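Local coordinates for D-threo-3-hydroxyaspartate dehydratase (Delftia, PDB 3WQC) that catalyses the pyridoxal-phosphate-dependent dehydration and deamination of D-threo-3-hydroxyaspartate to oxaloacetate and ammonia, and also acts on L-threo- and L-erythro-3-hydroxyaspartate and D-serine, at the interface of chains A and B. Numbering follows the deposited sequence. Chains: chain A/B, D-threo-3-hydroxyaspartate dehydratase.

The C-alpha centres of contacts 1 and 2 lie about 17 Å apart, whereas that of contact 3 is about 34 Å from contact 1 and 28 Å from contact 2. Strand 268-278 supplies A:Gln278 to contact 1 and A:Thr273 and A:Ile275 to contact 2. The two-fold axis ties in contact 3: B:Trp390 packs by its face in contact 2, A:Trp390 bonds by its edge in contact 3, and B:Gln329 and B:Glu330 precede the histidine seen as A:His331 in contact 1. The enzyme is described as a monomer, but alanine racemase-fold relatives are commonly dimers, so this pair may be biological, though the structure alone does not show it.

Contact 1: the interface of chains A and B. Residues chain A 278, 281, 283, 285, 331, 333; chain B 146, 149-153.
The indole of A:Trp283 forms the apolar centre, held between the CE methylene of A:Lys281 on one face and CG2 of A:Ile333 on the other. A broad flat ring suits this place, because its CZ3 atom lies 4.0 Å from CA of B:Arg151 while its faces stay packed within chain A. Next comes a stack of flat groups. B:Arg151, with CG anti to the backbone N (chi1 -166°) and a bend at chi3, lays its guanidinium over A:His331, the two planes 13° apart and NE 3.5 Å from the imidazole centroid. The cation would probably disfavour a protonated imidazole. In this part of the subunit interface the 149-153 loop of chain B meets chain A, which may steady B:Arg151, a residue of the pyridoxal-phosphate pocket. In the ring plane, A:His331 NE2 meets a water that also touches B:Ser152 OG.

At the rim the primary amide of A:Gln278, bent at chi2, spends both N-H groups on backbone carbonyls. NE2 donates nearly straight to B:Gly153 O (3.1 Å) and less straight to B:Arg151 O (3.0 Å), each on an in-plane lone pair. An alanine here would probably loosen the 151-153 loop by removing these donors and the OE1 that binds a bridging water. A:Lys281 reaches past the indole to hydrogen-bond B:Gly149 O, 2.9 Å from NZ. Another water joins NZ to B:Asp146 OD2 and B:Arg151 O.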
loop_
_atom_site.group_PDB
_atom_site.type_symbol
_atom_site.label_atom_id
_atom_site.label_comp_id
_atom_site.label_asym_id
_atom_site.label_seq_id
_atom_site.Cartn_x
_atom_site.Cartn_y
_atom_site.Cartn_z
ATOM N N GLN A 278 20.685 -14.151 -7.345
ATOM C CA GLN A 278 20.811 -15.619 -7.005
ATOM C C GLN A 278 21.067 -16.247 -8.346
ATOM O O GLN A 278 20.137 -16.514 -9.126
ATOM C CB GLN A 278 19.585 -16.246 -6.350
ATOM C CG GLN A 278 19.432 -15.896 -4.901
ATOM C CD GLN A 278 20.604 -16.240 -3.984
ATOM O OE1 GLN A 278 21.531 -16.971 -4.338
ATOM N NE2 GLN A 278 20.558 -15.751 -2.779
ATOM N N LYS A 281 19.371 -19.462 -9.772
ATOM C CA LYS A 281 17.935 -19.375 -10.100
ATOM C C LYS A 281 17.700 -18.284 -11.165
ATOM O O LYS A 281 16.545 -18.107 -11.581
ATOM C CB LYS A 281 17.087 -19.025 -8.808
ATOM C CG LYS A 281 17.135 -20.245 -7.874
ATOM C CD LYS A 281 16.181 -20.131 -6.712
ATOM C CE LYS A 281 16.785 -19.177 -5.677
ATOM N NZ LYS A 281 16.230 -19.448 -4.276
ATOM N N TRP A 283 18.065 -15.040 -10.749
ATOM C CA TRP A 283 17.388 -13.844 -10.165
ATOM C C TRP A 283 18.371 -12.686 -10.074
ATOM O O TRP A 283 19.535 -12.862 -9.602
ATOM C CB TRP A 283 17.038 -14.143 -8.696
ATOM C CG TRP A 283 15.976 -15.197 -8.535
ATOM C CD1 TRP A 283 15.229 -15.862 -9.471
ATOM C CD2 TRP A 283 15.503 -15.638 -7.194
ATOM N NE1 TRP A 283 14.286 -16.690 -8.792
ATOM C CE2 TRP A 283 14.472 -16.621 -7.416
ATOM C CE3 TRP A 283 15.917 -15.340 -5.860
ATOM C CZ2 TRP A 283 13.762 -17.191 -6.307
ATOM C CZ3 TRP A 283 15.266 -15.922 -4.762
ATOM C CH2 TRP A 283 14.201 -16.839 -4.996
ATOM N N ILE A 285 18.169 -9.314 -7.720
ATOM C CA ILE A 285 17.362 -8.768 -6.596
ATOM C C ILE A 285 17.478 -7.243 -6.698
ATOM O O ILE A 285 18.586 -6.673 -6.846
ATOM C CB ILE A 285 17.906 -9.196 -5.276
ATOM C CG1 ILE A 285 18.135 -10.663 -5.278
ATOM C CG2 ILE A 285 17.034 -8.649 -4.125
ATOM C CD1 ILE A 285 16.954 -11.364 -5.367
ATOM N N HIS A 331 12.513 -5.913 -1.136
ATOM C CA HIS A 331 13.290 -6.646 -2.147
ATOM C C HIS A 331 12.385 -7.108 -3.228
ATOM O O HIS A 331 11.316 -7.702 -2.966
ATOM C CB HIS A 331 13.813 -8.029 -1.546
ATOM C CG HIS A 331 14.749 -7.910 -0.414
ATOM N ND1 HIS A 331 14.367 -7.582 0.879
ATOM C CD2 HIS A 331 16.150 -8.079 -0.364
ATOM C CE1 HIS A 331 15.448 -7.611 1.721
ATOM N NE2 HIS A 331 16.508 -7.983 1.006
ATOM N N ILE A 333 12.213 -9.472 -6.841
ATOM C CA ILE A 333 12.943 -10.551 -7.509
ATOM C C ILE A 333 12.706 -10.382 -8.984
ATOM O O ILE A 333 11.537 -10.593 -9.450
ATOM C CB ILE A 333 12.474 -11.933 -7.049
ATOM C CG1 ILE A 333 12.591 -12.084 -5.551
ATOM C CG2 ILE A 333 13.240 -13.029 -7.868
ATOM C CD1 ILE A 333 13.837 -11.919 -5.021
ATOM N N ASP B 146 21.925 -17.569 3.017
ATOM C CA ASP B 146 20.675 -18.152 2.486
ATOM C C ASP B 146 20.585 -19.547 3.124
ATOM O O ASP B 146 21.420 -20.448 2.843
ATOM C CB ASP B 146 20.789 -18.303 0.965
ATOM C CG ASP B 146 19.587 -18.974 0.355
ATOM O OD1 ASP B 146 18.661 -19.310 1.120
ATOM O OD2 ASP B 146 19.591 -19.199 -0.888
ATOM N N GLY B 149 16.484 -20.850 0.795
ATOM C CA GLY B 149 16.157 -20.562 -0.571
ATOM C C GLY B 149 15.191 -19.417 -0.775
ATOM O O GLY B 149 14.670 -19.229 -1.860
ATOM N N HIS B 150 14.901 -18.678 0.300
ATOM C CA HIS B 150 13.871 -17.664 0.260
ATOM C C HIS B 150 14.226 -16.472 -0.625
ATOM O O HIS B 150 13.321 -16.013 -1.419
ATOM C CB HIS B 150 13.588 -17.161 1.723
ATOM C CG HIS B 150 12.558 -16.105 1.811
ATOM N ND1 HIS B 150 11.217 -16.332 1.477
ATOM C CD2 HIS B 150 12.637 -14.785 2.336
ATOM C CE1 HIS B 150 10.521 -15.145 1.697
ATOM N NE2 HIS B 150 11.373 -14.228 2.227
ATOM N N ARG B 151 15.438 -15.894 -0.470
ATOM C CA ARG B 151 15.652 -14.543 -1.021
ATOM C C ARG B 151 17.214 -14.335 -1.125
ATOM O O ARG B 151 17.801 -15.010 -1.902
ATOM C CB ARG B 151 15.044 -13.464 -0.061
ATOM C CG ARG B 151 14.905 -12.050 -0.670
ATOM C CD ARG B 151 14.032 -11.296 0.324
ATOM N NE ARG B 151 14.660 -11.030 1.608
ATOM C CZ ARG B 151 13.984 -10.596 2.726
ATOM N NH1 ARG B 151 12.631 -10.535 2.714
ATOM N NH2 ARG B 151 14.664 -10.194 3.811
ATOM N N SER B 152 17.852 -13.356 -0.470
ATOM C CA SER B 152 19.276 -13.037 -0.653
ATOM C C SER B 152 20.148 -13.943 0.206
ATOM O O SER B 152 19.669 -14.823 1.016
ATOM C CB SER B 152 19.525 -11.598 -0.159
ATOM O OG SER B 152 18.746 -10.670 -0.931
ATOM N N GLY B 153 21.468 -13.885 -0.031
ATOM C CA GLY B 153 22.351 -14.607 0.869
ATOM C C GLY B 153 23.265 -15.607 0.160
ATOM O O GLY B 153 22.958 -16.235 -0.863
HETATM O O HOH W 1 19.192 -8.611 1.329
HETATM O O HOH W 2 17.685 -17.827 -2.465
HETATM O O HOH W 3 22.082 -18.861 -2.203
#

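Contact 2: the interface of chains A and B. Residues chain A 19-21, 273, 275, 287, 354; chain B 98, 100-101, 390.
Three donors converge on OD2 of A:Asp287: the hydroxyl OG1 of A:Thr20 at 2.6 Å, on the syn lone pair, and NH2 and NH1 of B:Arg101 on the anti side, at 2.8 and 3.1 Å from OD2. The guanidinium meets the carboxylate end-on, with the oxygen in its plane, and the charge pair makes a salt bridge. The other oxygen, OD1, receives the backbone N-H of A:Thr273 from above the carboxylate plane, which should fix the group's rotation.

A second aspartate shares the arginine. A:Asp19 OD1 accepts B:His100 NE2 at 2.8 Å on its anti lone pair, and also B:Arg101 NH1, from above the carboxylate plane. Arginine suits because its coplanar N-H groups reach both acids, NH1 serving each; the bend at chi3 turns the group there. Over the centre of the B:His100 ring lies A:Arg354 NH2, 3.4 Å from the centroid; this cation would probably disfavour a protonated B:His100, while A:Asp19 at NE2 would favour it. Beyond, A:Pro21, after a cis peptide, presses CG and CD onto the face of B:Trp390, with CG 3.4 Å from CE2.

In the fold, 3-10 helix 99-101 of chain B docks between the loop preceding strand 22-26, strands 268-278 and 354-358, and the loop after strand 283-286 of chain A.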
loop_
_atom_site.group_PDB
_atom_site.type_symbol
_atom_site.label_atom_id
_atom_site.label_comp_id
_atom_site.label_asym_id
_atom_site.label_seq_id
_atom_site.Cartn_x
_atom_site.Cartn_y
_atom_site.Cartn_z
ATOM N N ASP A 19 17.961 8.632 -5.188
ATOM C CA ASP A 19 17.959 7.363 -4.471
ATOM C C ASP A 19 16.819 6.513 -5.049
ATOM O O ASP A 19 15.837 7.022 -5.638
ATOM C CB ASP A 19 17.742 7.587 -2.952
ATOM C CG ASP A 19 18.043 6.336 -2.058
ATOM O OD1 ASP A 19 18.742 5.387 -2.536
ATOM O OD2 ASP A 19 17.590 6.365 -0.848
ATOM N N THR A 20 16.945 5.210 -4.837
ATOM C CA THR A 20 15.924 4.254 -5.278
ATOM C C THR A 20 15.344 3.544 -4.057
ATOM O O THR A 20 16.038 3.351 -3.075
ATOM C CB THR A 20 16.543 3.223 -6.272
ATOM O OG1 THR A 20 17.703 2.616 -5.684
ATOM C CG2 THR A 20 16.926 3.921 -7.564
ATOM N N PRO A 21 14.100 3.093 -4.155
ATOM C CA PRO A 21 13.221 3.242 -5.317
ATOM C C PRO A 21 12.613 4.660 -5.383
ATOM O O PRO A 21 12.553 5.385 -4.373
ATOM C CB PRO A 21 12.102 2.206 -5.007
ATOM C CG PRO A 21 11.998 2.199 -3.486
ATOM C CD PRO A 21 13.475 2.303 -3.041
ATOM N N THR A 273 17.305 -0.155 -8.113
ATOM C CA THR A 273 18.720 -0.563 -8.279
ATOM C C THR A 273 18.825 -2.040 -8.054
ATOM O O THR A 273 18.200 -2.605 -7.112
ATOM C CB THR A 273 19.590 0.200 -7.224
ATOM O OG1 THR A 273 19.510 1.622 -7.537
ATOM C CG2 THR A 273 21.008 -0.255 -7.256
ATOM N N ILE A 275 20.613 -4.848 -6.315
ATOM C CA ILE A 275 21.399 -4.934 -5.053
ATOM C C ILE A 275 21.942 -6.345 -4.823
ATOM O O ILE A 275 22.708 -6.560 -3.894
ATOM C CB ILE A 275 20.528 -4.553 -3.855
ATOM C CG1 ILE A 275 19.291 -5.453 -3.696
ATOM C CG2 ILE A 275 20.163 -3.048 -3.989
ATOM C CD1 ILE A 275 18.472 -5.101 -2.396
ATOM N N ASP A 287 15.919 -3.248 -5.280
ATOM C CA ASP A 287 15.411 -2.570 -4.061
ATOM C C ASP A 287 14.009 -1.984 -4.213
ATOM O O ASP A 287 13.560 -1.188 -3.366
ATOM C CB ASP A 287 16.421 -1.512 -3.596
ATOM C CG ASP A 287 16.608 -0.361 -4.566
ATOM O OD1 ASP A 287 15.960 -0.331 -5.641
ATOM O OD2 ASP A 287 17.425 0.519 -4.237
ATOM N N ARG A 354 20.646 0.340 -12.761
ATOM C CA ARG A 354 19.337 0.934 -12.500
ATOM C C ARG A 354 18.378 0.488 -13.589
ATOM O O ARG A 354 18.719 0.465 -14.798
ATOM C CB ARG A 354 19.415 2.447 -12.434
ATOM C CG ARG A 354 20.142 2.844 -11.185
ATOM C CD ARG A 354 20.291 4.352 -11.193
ATOM N NE ARG A 354 20.853 4.575 -9.874
ATOM C CZ ARG A 354 20.428 5.466 -8.965
ATOM N NH1 ARG A 354 19.613 6.424 -9.348
ATOM N NH2 ARG A 354 20.969 5.456 -7.712
ATOM N N ALA B 98 23.436 -1.263 -1.285
ATOM C CA ALA B 98 23.688 -0.711 -2.583
ATOM C C ALA B 98 24.863 0.255 -2.471
ATOM O O ALA B 98 24.859 1.144 -1.593
ATOM C CB ALA B 98 22.472 0.083 -3.021
ATOM N N HIS B 100 25.573 2.907 -4.016
ATOM C CA HIS B 100 25.262 4.356 -4.080
ATOM C C HIS B 100 24.739 4.922 -2.771
ATOM O O HIS B 100 24.736 6.166 -2.614
ATOM C CB HIS B 100 24.282 4.657 -5.214
ATOM C CG HIS B 100 22.863 4.307 -4.941
ATOM N ND1 HIS B 100 22.304 3.072 -5.214
ATOM C CD2 HIS B 100 21.877 5.085 -4.351
ATOM C CE1 HIS B 100 20.987 3.094 -4.797
ATOM N NE2 HIS B 100 20.738 4.355 -4.273
ATOM N N ARG B 101 24.316 4.044 -1.828
ATOM C CA ARG B 101 23.877 4.487 -0.524
ATOM C C ARG B 101 25.024 4.626 0.476
ATOM O O ARG B 101 24.790 4.985 1.642
ATOM C CB ARG B 101 22.804 3.549 0.036
ATOM C CG ARG B 101 21.429 3.883 -0.614
ATOM C CD ARG B 101 20.265 3.145 0.042
ATOM N NE ARG B 101 20.036 1.800 -0.509
ATOM C CZ ARG B 101 19.270 1.561 -1.587
ATOM N NH1 ARG B 101 18.675 2.581 -2.270
ATOM N NH2 ARG B 101 19.051 0.287 -1.944
ATOM N N TRP B 390 11.103 6.721 1.525
ATOM C CA TRP B 390 12.519 6.372 1.581
ATOM C C TRP B 390 13.347 7.603 1.813
ATOM O O TRP B 390 12.798 8.721 1.802
ATOM C CB TRP B 390 12.955 5.683 0.264
ATOM C CG TRP B 390 12.282 4.356 0.070
ATOM C CD1 TRP B 390 12.787 3.134 0.433
ATOM C CD2 TRP B 390 10.921 4.110 -0.469
ATOM N NE1 TRP B 390 11.856 2.132 0.164
ATOM C CE2 TRP B 390 10.699 2.697 -0.395
ATOM C CE3 TRP B 390 9.915 4.956 -0.997
ATOM C CZ2 TRP B 390 9.467 2.100 -0.758
ATOM C CZ3 TRP B 390 8.686 4.328 -1.361
ATOM C CH2 TRP B 390 8.476 2.933 -1.245
ATOM O OXT TRP B 390 14.584 7.439 1.947
HETATM O O HOH W 4 16.157 8.375 -0.066
#

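Contact 3: the interface of chains A and B. Residues chain A 53, 56, 75-76, 95, 363, 390; chain B 291, 329-330.
B:Gln329 has helical backbone angles, whereas B:Glu330 has phi -121° with psi near 16°, a bridging, turn-like conformation, and their side chains diverge into chain A. B:Gln329, CG anti to the backbone N and the chain extended beyond it, slides alongside A:Lys53 in the opposite direction, its CD 3.7 Å from the lysine CD. Glutamine suits because NE2 donates to A:Lys53 O at 3.2 Å, from above the carbonyl plane, and also meets a water; OE1 touches CB of A:Cys363.

B:Glu330, bent at chi2, instead meets the indole of A:Trp390 tip to tip. NE1 gives its in-plane N-H to OE1 at 2.9 Å, approaching from above a carboxylate turned 71° from the ring. The benzo rim of this indole, CZ2 and CH2, lies against B:Met291, whose main-chain C is in the ring plane and whose CG is 3.8 Å from CZ2.

That water gathers the polar ends, meeting B:Glu330 OE2 at 2.6 Å, A:Ser75 OG and NZ of A:Lys56, whose charge would probably stabilise the carboxylate.

In this pair the site appears to anchor the partner's 329-330 loop against A:Lys53, the expected Schiff-base lysine, and A:Cys363, a metal ligand; if pairing persists in solution, it is likely to steady the active site.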
loop_
_atom_site.group_PDB
_atom_site.type_symbol
_atom_site.label_atom_id
_atom_site.label_comp_id
_atom_site.label_asym_id
_atom_site.label_seq_id
_atom_site.Cartn_x
_atom_site.Cartn_y
_atom_site.Cartn_z
ATOM N N LYS A 53 -7.769 10.626 -7.726
ATOM C CA LYS A 53 -7.326 9.607 -6.758
ATOM C C LYS A 53 -6.093 8.853 -7.311
ATOM O O LYS A 53 -5.406 8.226 -6.489
ATOM C CB LYS A 53 -8.434 8.614 -6.425
ATOM C CG LYS A 53 -8.700 7.617 -7.519
ATOM C CD LYS A 53 -9.840 6.763 -6.946
ATOM C CE LYS A 53 -10.173 5.753 -7.950
ATOM N NZ LYS A 53 -11.620 5.498 -8.347
ATOM N N LYS A 56 -3.158 12.196 -6.775
ATOM C CA LYS A 56 -3.219 13.053 -5.578
ATOM C C LYS A 56 -2.079 14.107 -5.598
ATOM O O LYS A 56 -1.521 14.429 -4.538
ATOM C CB LYS A 56 -3.240 12.257 -4.270
ATOM C CG LYS A 56 -4.399 11.273 -4.282
ATOM C CD LYS A 56 -4.570 10.695 -2.874
ATOM C CE LYS A 56 -5.520 9.469 -2.904
ATOM N NZ LYS A 56 -5.702 9.020 -1.491
ATOM N N SER A 75 -11.500 11.040 -4.043
ATOM C CA SER A 75 -11.906 9.832 -3.352
ATOM C C SER A 75 -11.973 9.974 -1.819
ATOM O O SER A 75 -12.374 9.019 -1.137
ATOM C CB SER A 75 -11.032 8.609 -3.733
ATOM O OG SER A 75 -9.727 8.751 -3.122
ATOM N N THR A 76 -11.515 11.109 -1.293
ATOM C CA THR A 76 -11.483 11.372 0.148
ATOM C C THR A 76 -11.666 12.885 0.330
ATOM O O THR A 76 -11.311 13.693 -0.558
ATOM C CB THR A 76 -10.070 11.005 0.763
ATOM O OG1 THR A 76 -9.025 11.774 0.121
ATOM C CG2 THR A 76 -9.762 9.517 0.609
ATOM N N VAL A 95 -17.651 9.161 -3.335
ATOM C CA VAL A 95 -17.751 8.004 -2.451
ATOM C C VAL A 95 -19.005 8.234 -1.638
ATOM O O VAL A 95 -19.133 9.329 -1.036
ATOM C CB VAL A 95 -16.519 7.863 -1.528
ATOM C CG1 VAL A 95 -16.747 6.707 -0.526
ATOM C CG2 VAL A 95 -15.259 7.655 -2.371
ATOM N N CYS A 363 -2.593 3.612 -9.611
ATOM C CA CYS A 363 -3.145 4.293 -8.431
ATOM C C CYS A 363 -2.564 3.648 -7.160
ATOM O O CYS A 363 -2.320 4.330 -6.143
ATOM C CB CYS A 363 -4.673 4.029 -8.402
ATOM S SG CYS A 363 -5.470 4.325 -10.049
ATOM N N TRP A 390 -5.720 10.210 5.207
ATOM C CA TRP A 390 -7.117 10.688 5.248
ATOM C C TRP A 390 -7.218 11.888 6.108
ATOM O O TRP A 390 -6.296 12.223 6.906
ATOM C CB TRP A 390 -8.048 9.573 5.843
ATOM C CG TRP A 390 -8.130 8.404 4.928
ATOM C CD1 TRP A 390 -9.096 8.142 3.961
ATOM C CD2 TRP A 390 -7.168 7.298 4.844
ATOM N NE1 TRP A 390 -8.790 7.005 3.241
ATOM C CE2 TRP A 390 -7.635 6.441 3.759
ATOM C CE3 TRP A 390 -6.002 6.931 5.566
ATOM C CZ2 TRP A 390 -6.981 5.248 3.421
ATOM C CZ3 TRP A 390 -5.308 5.762 5.166
ATOM C CH2 TRP A 390 -5.766 4.967 4.090
ATOM O OXT TRP A 390 -8.317 12.517 6.086
ATOM N N MET B 291 -6.966 0.958 -0.214
ATOM C CA MET B 291 -6.026 2.018 0.219
ATOM C C MET B 291 -5.861 1.969 1.751
ATOM O O MET B 291 -4.792 2.306 2.240
ATOM C CB MET B 291 -6.530 3.400 -0.210
ATOM C CG MET B 291 -5.499 4.553 0.006
ATOM S SD MET B 291 -3.970 4.312 -0.965
ATOM C CE MET B 291 -4.594 4.791 -2.594
ATOM N N GLN B 329 -10.472 1.136 -4.232
ATOM C CA GLN B 329 -9.506 2.004 -3.552
ATOM C C GLN B 329 -10.007 2.501 -2.215
ATOM O O GLN B 329 -9.321 2.386 -1.174
ATOM C CB GLN B 329 -9.139 3.123 -4.501
ATOM C CG GLN B 329 -7.947 3.964 -3.977
ATOM C CD GLN B 329 -7.348 4.856 -5.073
ATOM O OE1 GLN B 329 -7.257 4.430 -6.262
ATOM N NE2 GLN B 329 -6.814 6.038 -4.697
ATOM N N GLU B 330 -11.240 3.076 -2.208
ATOM C CA GLU B 330 -11.796 3.643 -0.972
ATOM C C GLU B 330 -13.135 2.976 -0.557
ATOM O O GLU B 330 -13.841 3.530 0.281
ATOM C CB GLU B 330 -12.002 5.170 -1.123
ATOM C CG GLU B 330 -10.657 5.915 -1.178
ATOM C CD GLU B 330 -9.806 5.854 0.122
ATOM O OE1 GLU B 330 -10.310 5.614 1.267
ATOM O OE2 GLU B 330 -8.550 6.111 -0.001
HETATM O O HOH W 5 -7.688 7.136 -2.200
#